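PDB 3PNZ: phosphotriesterase family protein from Listeria monocytogenes serotype 4b str. H7858, which probably hydrolyses phosphorylated sugar lactones at a two-zinc centre, as a lactonase of the amidohydrolase fold. Local coordinates for residues 50-55 against 83-88; 74-79 against 144-149; 193-198 against 222-227. All blocks are in the same frame, centred on the assembly; numbering follows the deposited sequence.

Contact 1. Residues 50-55 against 83-88; sequences LDVQDF and KETGIQ
On helix 45-57 the contact begins with Val52, whose CG1 stands anti to the backbone N (chi1 176°) and is thereby turned toward the end of helix 75-85. The side chain crosses Thr85 at about a right angle and Ile87 obliquely: Ile87 CG1 lies 3.5 Å from Val52 CG1, and the hydroxyl oxygen of Thr85 is almost as near. Thr85 sits with OG1 in the crowded position between its own backbone N and carbonyl carbon, where Thr85 OG1 accepts from Ile87 N at 3.1 Å with a nearly straight N-H...O angle of 166°, an ST turn. It is also hydrogen-bonded to Ile81 O, so both its polar roles are taken up within its own end of the chain. The turn spans Gly86, which leaves the helix with positive phi, and it brings Ile87 back toward the neighbouring helix.

Gln53 comes next. Its CG is anti to the backbone N, but the chain bends at chi2, so the amide slides past Thr85 in the opposite direction and Gln53 OE1 comes to 3.6 Å from Thr85 CG2. Two waters finish the polar join: one accepts from Gln53 NE2 and donates to Thr85 O at 2.7 Å, the other donates both to Gln53 OE1 and to Glu84 O. NE2 is also hydrogen-bonded to Asp57 OD1, so both ends of the amide are held and its rotation is fixed.

One turn beyond Val52, Phe55 brings CD2 to 3.8 Å from Ile87 CD1, the ring meeting the methyl obliquely. On the barrel side, Phe55 and Ile87 both touch Ile63 of strand 62-65, while Gln88 opens strand 88-92, hydrogen-bonded through its backbone to Lys61 and Ile63; two adjacent barrel helices are thus seated over two parallel neighbouring strands.

Contact 2. Residues 74-79 against 144-149; sequences RVLDVA and EGTPYK
The start of helix 75-85, on the outside of the TIM barrel, is flanked by the loop that runs from helix 128-140 into strand 150-152. The loop's chief contribution is the ring of Tyr148. With CG anti to its carbonyl carbon (chi1 -53°), the ring is laid across the helix so that Ala79 CB sits over the centre of one face, a CH-pi contact of 3.6 Å from CB to the ring centroid and only 12° off the ring normal. Leu76 meets the same ring differently: its CD2 lies in the ring plane at the edge, 3.7 Å from Tyr148 CE2. Face and edge are therefore taken by two residues of one helix, three positions apart, which pins the ring's tilt from two directions. Tyr8 adds an edge-to-face ring contact with Tyr148 from outside the pair.

Val75 CG1, anti to its backbone N, reaches Tyr148 CB at 4.0 Å and Thr146 OG1 at 3.7 Å. Thr146 presents its methyl to Leu76, CG2 lying 3.8 Å from Leu76 CD2, while its hydroxyl turns back into the loop. There Thr146 OG1 accepts from Tyr148 N (3.2 Å, 160°), an ST turn, and is hydrogen-bonded to Leu143 O, so the residue carrying the ring is held by the one preceding it by two.

At the helix start a water accepts from Val75 N at 2.9 Å and donates to Glu144 OE2. The carboxylate has other partners, forming salt bridges to Lys106 and Arg73, and its negative charge near the positive end of the helix dipole would be favourable. The loop leading into strand 150-152 thus packs on helix 75-85, the helix before strand 88-92, its neighbour in the parallel sheet, as in the outer layer of a TIM barrel.

Contact 3. Residues 193-198 against 222-227; sequences MALEQI and PYYHKQ
Chi1 of 174° sets Tyr224 CG anti to its backbone N, and the ring then stretches from helix 222-229 across to the first turn of helix 194-203. What arrives there is the hydroxyl at the tip: Tyr224 OH accepts from Ala194 N at 3.1 Å, with an N-H...O angle of 147°, moderately bent. The same oxygen is hydrogen-bonded to Gly191 O, so two backbone groups of the loop and helix start grip it. Ala194 CB crowds the oxygen as well, 3.0 Å from Tyr224 OH, a short approach for a methyl beside a hydroxyl. The ring itself meets that methyl obliquely, with Ala194 CB 3.8 Å from Tyr224 CZ.

These are two consecutive helices of the barrel's outer layer, and they belong to successive beta-alpha-beta crossovers of the TIM barrel that share strand 211-213. Their local segments run nearly side by side, 17° apart in direction, with axes 11.2 Å apart, a wide spacing that the tyrosine bridges.

Leu195 takes a different position, CG anti to the carbonyl carbon, which turns its branch toward the partner helix. It and Tyr224 slide past each other in opposite directions, with Leu195 CG 4.2 Å from Tyr224 CE1, and Leu195 CD1 goes on to the amide of Gln227, 3.6 Å from Gln227 OE1. Gln227 also has CG anti to its carbonyl carbon, but its chain is extended beyond CG and crosses the leucine at about a right angle; CD2 of Leu195 is 4.1 Å from Gln227 CB. Further along helix 222-229, Val228 adds to the apolar side of the join by touching both Ala194 and Leu195. Tyr224's own backbone N is hydrogen-bonded to Asp221 OD1, while Asn219 packs on the side chain.

How the contacts relate
Contacts 1 and 2 share helix 75-85: contact 2 takes its first turns and contact 1 its last, and their segments alternate along the chain. The centres of contacts 1 and 2 are 16 Å apart. One helix is thus fixed at its start by a loop and at its end by the preceding helix. Contact 3 lies across the chain's centre, its own centre 35 Å from that of contact 1 and 34 Å from that of contact 2. His22, His24 and Asp272 bind one zinc, His187 and His215 the other, and carboxylated Lys154 both; none of these ligands belongs to a contact segment. The Met193 side chain of contact 3 is about 12 Å from a zinc.

Contact 1. Residues 50-55 against 83-88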
# COMPACT_ATOMS: atom_id res chain seq x y z
N LEU A 50 -0.02 -19.95 0.09
CA LEU A 50 -0.86 -20.59 -0.91
C LEU A 50 -1.57 -19.57 -1.80
O LEU A 50 -1.69 -19.78 -3.01
CB LEU A 50 -1.85 -21.55 -0.25
CG LEU A 50 -1.20 -22.79 0.37
CD1 LEU A 50 -2.17 -23.54 1.27
CD2 LEU A 50 -0.67 -23.70 -0.73
N ASP A 51 -2.03 -18.46 -1.21
CA ASP A 51 -2.63 -17.40 -2.02
C ASP A 51 -1.59 -16.71 -2.93
O ASP A 51 -1.84 -16.46 -4.10
CB ASP A 51 -3.32 -16.35 -1.15
CG ASP A 51 -4.76 -16.74 -0.80
OD1 ASP A 51 -5.71 -16.09 -1.32
OD2 ASP A 51 -4.94 -17.68 -0.00
N VAL A 52 -0.43 -16.40 -2.37
CA VAL A 52 0.63 -15.79 -3.17
C VAL A 52 1.01 -16.72 -4.33
O VAL A 52 1.26 -16.27 -5.46
CB VAL A 52 1.86 -15.44 -2.31
CG1 VAL A 52 3.00 -14.90 -3.18
CG2 VAL A 52 1.48 -14.43 -1.25
N GLN A 53 1.04 -18.02 -4.07
CA GLN A 53 1.32 -18.99 -5.13
C GLN A 53 0.24 -18.99 -6.22
O GLN A 53 0.54 -19.14 -7.39
CB GLN A 53 1.50 -20.40 -4.55
CG GLN A 53 2.00 -21.43 -5.56
CD GLN A 53 3.40 -21.11 -6.07
OE1 GLN A 53 4.36 -21.03 -5.29
NE2 GLN A 53 3.52 -20.92 -7.37
N ASP A 54 -1.03 -18.80 -5.83
CA ASP A 54 -2.09 -18.67 -6.83
C ASP A 54 -1.80 -17.49 -7.76
O ASP A 54 -1.98 -17.57 -8.97
CB ASP A 54 -3.45 -18.46 -6.16
CG ASP A 54 -3.98 -19.72 -5.50
OD1 ASP A 54 -3.59 -20.83 -5.91
OD2 ASP A 54 -4.81 -19.58 -4.57
N PHE A 55 -1.39 -16.37 -7.16
CA PHE A 55 -1.04 -15.16 -7.90
C PHE A 55 0.09 -15.49 -8.88
O PHE A 55 0.00 -15.19 -10.07
CB PHE A 55 -0.61 -14.08 -6.90
CG PHE A 55 -0.17 -12.78 -7.52
CD1 PHE A 55 -1.07 -11.97 -8.21
CD2 PHE A 55 1.13 -12.32 -7.33
CE1 PHE A 55 -0.66 -10.75 -8.74
CE2 PHE A 55 1.55 -11.11 -7.86
CZ PHE A 55 0.65 -10.31 -8.56
N LYS A 83 10.81 -15.87 -1.29
CA LYS A 83 11.80 -16.86 -1.71
C LYS A 83 11.17 -18.12 -2.31
O LYS A 83 11.59 -18.57 -3.38
CB LYS A 83 12.70 -17.24 -0.53
CG LYS A 83 13.67 -18.37 -0.85
CD LYS A 83 14.99 -18.18 -0.12
CE LYS A 83 14.83 -18.26 1.38
NZ LYS A 83 16.17 -18.33 2.05
N GLU A 84 10.17 -18.67 -1.64
CA GLU A 84 9.56 -19.93 -2.07
C GLU A 84 8.67 -19.81 -3.31
O GLU A 84 8.61 -20.72 -4.13
CB GLU A 84 8.79 -20.60 -0.92
CG GLU A 84 9.66 -21.02 0.26
CD GLU A 84 8.90 -21.87 1.26
OE1 GLU A 84 8.05 -22.68 0.83
OE2 GLU A 84 9.15 -21.72 2.48
N THR A 85 7.98 -18.68 -3.47
CA THR A 85 7.06 -18.52 -4.60
C THR A 85 7.68 -17.83 -5.80
O THR A 85 7.18 -17.96 -6.92
CB THR A 85 5.84 -17.68 -4.20
OG1 THR A 85 6.27 -16.36 -3.85
CG2 THR A 85 5.11 -18.31 -3.02
N GLY A 86 8.75 -17.07 -5.57
CA GLY A 86 9.36 -16.29 -6.63
C GLY A 86 8.72 -14.92 -6.83
O GLY A 86 9.16 -14.15 -7.68
N ILE A 87 7.69 -14.62 -6.05
CA ILE A 87 7.02 -13.32 -6.16
C ILE A 87 7.87 -12.24 -5.51
O ILE A 87 8.33 -12.39 -4.38
CB ILE A 87 5.62 -13.34 -5.50
CG1 ILE A 87 4.71 -14.34 -6.22
CG2 ILE A 87 4.99 -11.93 -5.48
CD1 ILE A 87 4.51 -14.03 -7.68
N GLN A 88 8.09 -11.15 -6.25
CA GLN A 88 8.85 -10.02 -5.73
C GLN A 88 7.99 -9.23 -4.75
O GLN A 88 6.81 -9.00 -5.01
CB GLN A 88 9.31 -9.14 -6.89
CG GLN A 88 10.25 -9.90 -7.83
CD GLN A 88 10.52 -9.20 -9.14
OE1 GLN A 88 11.62 -9.33 -9.71
NE2 GLN A 88 9.54 -8.47 -9.66
O HOH W 1 6.18 -20.00 -8.33
O HOH W 2 6.86 -22.31 -5.83

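Contact 2. Residues 74-79 against 144-149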
# COMPACT_ATOMS: atom_id res chain seq x y z
N ARG A 74 5.36 -9.21 9.94
CA ARG A 74 6.07 -10.48 10.06
C ARG A 74 7.03 -10.58 8.86
O ARG A 74 6.84 -11.39 7.96
CB ARG A 74 5.08 -11.64 10.08
CG ARG A 74 4.22 -11.70 11.34
CD ARG A 74 5.10 -11.76 12.57
NE ARG A 74 4.38 -11.99 13.82
CZ ARG A 74 3.93 -11.03 14.62
NH1 ARG A 74 4.10 -9.74 14.32
NH2 ARG A 74 3.30 -11.36 15.74
N VAL A 75 8.04 -9.72 8.86
CA VAL A 75 8.91 -9.55 7.71
C VAL A 75 9.63 -10.83 7.30
O VAL A 75 9.75 -11.13 6.11
CB VAL A 75 9.94 -8.42 7.94
CG1 VAL A 75 10.87 -8.28 6.74
CG2 VAL A 75 9.22 -7.11 8.22
N LEU A 76 10.11 -11.60 8.27
CA LEU A 76 10.81 -12.84 7.94
C LEU A 76 9.90 -13.84 7.24
O LEU A 76 10.33 -14.55 6.33
CB LEU A 76 11.47 -13.46 9.17
CG LEU A 76 12.57 -12.60 9.82
CD1 LEU A 76 13.08 -13.25 11.09
CD2 LEU A 76 13.70 -12.36 8.83
N ASP A 77 8.63 -13.89 7.64
CA ASP A 77 7.68 -14.80 7.00
C ASP A 77 7.39 -14.36 5.57
O ASP A 77 7.31 -15.18 4.66
CB ASP A 77 6.36 -14.85 7.79
CG ASP A 77 6.50 -15.56 9.13
OD1 ASP A 77 7.02 -16.70 9.15
OD2 ASP A 77 6.08 -15.00 10.16
N VAL A 78 7.22 -13.06 5.37
CA VAL A 78 6.98 -12.53 4.04
C VAL A 78 8.19 -12.77 3.13
O VAL A 78 8.05 -13.14 1.97
CB VAL A 78 6.60 -11.04 4.08
CG1 VAL A 78 6.48 -10.46 2.68
CG2 VAL A 78 5.28 -10.87 4.85
N ALA A 79 9.39 -12.56 3.66
CA ALA A 79 10.61 -12.83 2.91
C ALA A 79 10.68 -14.30 2.50
O ALA A 79 11.04 -14.62 1.37
CB ALA A 79 11.85 -12.43 3.72
N GLU A 144 12.75 -3.70 10.75
CA GLU A 144 12.63 -4.38 12.04
C GLU A 144 13.77 -5.34 12.38
O GLU A 144 13.53 -6.47 12.81
CB GLU A 144 11.30 -5.13 12.11
CG GLU A 144 10.13 -4.22 11.86
CD GLU A 144 8.79 -4.84 12.20
OE1 GLU A 144 7.78 -4.14 12.04
OE2 GLU A 144 8.75 -6.02 12.63
N GLY A 145 15.00 -4.88 12.20
CA GLY A 145 16.16 -5.69 12.55
C GLY A 145 16.53 -6.76 11.54
O GLY A 145 17.47 -7.53 11.77
N THR A 146 15.82 -6.82 10.42
CA THR A 146 16.12 -7.79 9.37
C THR A 146 16.89 -7.10 8.25
O THR A 146 16.99 -5.87 8.23
CB THR A 146 14.83 -8.39 8.77
OG1 THR A 146 14.25 -7.45 7.85
CG2 THR A 146 13.82 -8.75 9.87
N PRO A 147 17.45 -7.89 7.32
CA PRO A 147 18.16 -7.30 6.18
C PRO A 147 17.24 -6.95 5.01
O PRO A 147 17.73 -6.57 3.95
CB PRO A 147 19.11 -8.42 5.73
CG PRO A 147 18.88 -9.58 6.68
CD PRO A 147 17.56 -9.35 7.32
N TYR A 148 15.93 -7.09 5.19
CA TYR A 148 15.00 -6.84 4.09
C TYR A 148 14.52 -5.39 4.12
O TYR A 148 13.79 -5.00 5.03
CB TYR A 148 13.84 -7.84 4.14
CG TYR A 148 14.35 -9.26 4.20
CD1 TYR A 148 14.91 -9.86 3.07
CD2 TYR A 148 14.31 -9.99 5.38
CE1 TYR A 148 15.41 -11.16 3.12
CE2 TYR A 148 14.80 -11.29 5.44
CZ TYR A 148 15.35 -11.87 4.31
OH TYR A 148 15.84 -13.16 4.36
N LYS A 149 14.95 -4.61 3.14
CA LYS A 149 14.68 -3.18 3.12
C LYS A 149 13.32 -2.87 2.51
O LYS A 149 12.86 -3.56 1.62
CB LYS A 149 15.76 -2.44 2.33
CG LYS A 149 17.19 -2.79 2.73
CD LYS A 149 18.18 -2.15 1.78
CE LYS A 149 19.55 -2.79 1.90
NZ LYS A 149 20.41 -2.36 0.76
O HOH W 3 8.84 -8.52 11.41

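Contact 3. Residues 193-198 against 222-227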
# COMPACT_ATOMS: atom_id res chain seq x y z
N MET A 193 -9.50 13.30 2.82
CA MET A 193 -8.36 14.13 3.21
C MET A 193 -7.21 14.14 2.20
O MET A 193 -6.13 14.65 2.51
CB MET A 193 -7.85 13.77 4.60
CG MET A 193 -8.93 13.84 5.69
SD MET A 193 -9.85 15.41 5.71
CE MET A 193 -8.64 16.51 6.41
N ALA A 194 -7.43 13.62 1.00
CA ALA A 194 -6.34 13.61 0.01
C ALA A 194 -5.81 15.01 -0.27
O ALA A 194 -4.60 15.22 -0.35
CB ALA A 194 -6.77 12.92 -1.28
N LEU A 195 -6.70 15.98 -0.44
CA LEU A 195 -6.26 17.33 -0.78
C LEU A 195 -5.48 17.98 0.36
O LEU A 195 -4.55 18.75 0.12
CB LEU A 195 -7.43 18.20 -1.21
CG LEU A 195 -8.17 17.69 -2.45
CD1 LEU A 195 -9.41 18.56 -2.70
CD2 LEU A 195 -7.25 17.67 -3.67
N GLU A 196 -5.87 17.67 1.59
CA GLU A 196 -5.15 18.18 2.75
C GLU A 196 -3.78 17.50 2.93
O GLU A 196 -2.81 18.16 3.32
CB GLU A 196 -5.99 18.08 4.02
CG GLU A 196 -7.21 19.02 4.01
CD GLU A 196 -8.36 18.51 3.16
OE1 GLU A 196 -8.32 17.34 2.70
OE2 GLU A 196 -9.32 19.27 2.95
N GLN A 197 -3.72 16.20 2.65
CA GLN A 197 -2.43 15.51 2.64
C GLN A 197 -1.52 16.20 1.64
O GLN A 197 -0.35 16.48 1.92
CB GLN A 197 -2.59 14.05 2.21
CG GLN A 197 -3.29 13.16 3.23
CD GLN A 197 -3.31 11.72 2.78
OE1 GLN A 197 -2.95 11.40 1.65
NE2 GLN A 197 -3.74 10.83 3.67
N ILE A 198 -2.06 16.47 0.46
CA ILE A 198 -1.30 17.11 -0.61
C ILE A 198 -0.76 18.48 -0.20
O ILE A 198 0.37 18.82 -0.51
CB ILE A 198 -2.12 17.17 -1.92
CG1 ILE A 198 -2.16 15.77 -2.55
CG2 ILE A 198 -1.57 18.21 -2.88
CD1 ILE A 198 -3.32 15.57 -3.50
N PRO A 222 -16.36 12.00 -8.79
CA PRO A 222 -15.59 12.39 -9.98
C PRO A 222 -14.85 13.71 -9.83
O PRO A 222 -13.70 13.83 -10.26
CB PRO A 222 -16.67 12.55 -11.06
CG PRO A 222 -17.84 11.78 -10.57
CD PRO A 222 -17.80 11.84 -9.08
N TYR A 223 -15.51 14.71 -9.23
CA TYR A 223 -14.92 16.03 -9.08
C TYR A 223 -13.69 15.97 -8.17
O TYR A 223 -12.63 16.51 -8.51
CB TYR A 223 -15.96 16.99 -8.51
CG TYR A 223 -15.52 18.43 -8.43
CD1 TYR A 223 -15.92 19.36 -9.39
CD2 TYR A 223 -14.71 18.87 -7.38
CE1 TYR A 223 -15.52 20.68 -9.31
CE2 TYR A 223 -14.32 20.20 -7.29
CZ TYR A 223 -14.73 21.10 -8.25
OH TYR A 223 -14.33 22.41 -8.15
N TYR A 224 -13.85 15.31 -7.03
CA TYR A 224 -12.75 15.08 -6.10
C TYR A 224 -11.63 14.26 -6.75
O TYR A 224 -10.46 14.62 -6.65
CB TYR A 224 -13.30 14.34 -4.87
CG TYR A 224 -12.30 13.87 -3.84
CD1 TYR A 224 -11.51 14.78 -3.13
CD2 TYR A 224 -12.21 12.52 -3.51
CE1 TYR A 224 -10.63 14.34 -2.13
CE2 TYR A 224 -11.34 12.08 -2.52
CZ TYR A 224 -10.56 12.98 -1.84
OH TYR A 224 -9.72 12.51 -0.85
N HIS A 225 -11.98 13.17 -7.43
CA HIS A 225 -10.96 12.36 -8.09
C HIS A 225 -10.15 13.18 -9.10
O HIS A 225 -8.93 13.06 -9.16
CB HIS A 225 -11.59 11.15 -8.77
CG HIS A 225 -11.86 10.02 -7.84
ND1 HIS A 225 -12.46 8.85 -8.24
CD2 HIS A 225 -11.59 9.87 -6.52
CE1 HIS A 225 -12.55 8.03 -7.22
NE2 HIS A 225 -12.03 8.62 -6.16
N LYS A 226 -10.84 14.03 -9.87
CA LYS A 226 -10.16 14.88 -10.84
C LYS A 226 -9.26 15.93 -10.17
O LYS A 226 -8.17 16.23 -10.66
CB LYS A 226 -11.17 15.55 -11.77
CG LYS A 226 -10.54 16.50 -12.79
CD LYS A 226 -11.49 16.76 -13.97
CE LYS A 226 -10.80 17.59 -15.05
NZ LYS A 226 -11.72 17.88 -16.18
N GLN A 227 -9.72 16.49 -9.05
CA GLN A 227 -8.88 17.40 -8.27
C GLN A 227 -7.59 16.72 -7.85
O GLN A 227 -6.50 17.29 -7.95
CB GLN A 227 -9.60 17.88 -7.01
CG GLN A 227 -10.68 18.92 -7.19
CD GLN A 227 -11.35 19.24 -5.85
OE1 GLN A 227 -11.95 18.36 -5.23
NE2 GLN A 227 -11.22 20.48 -5.40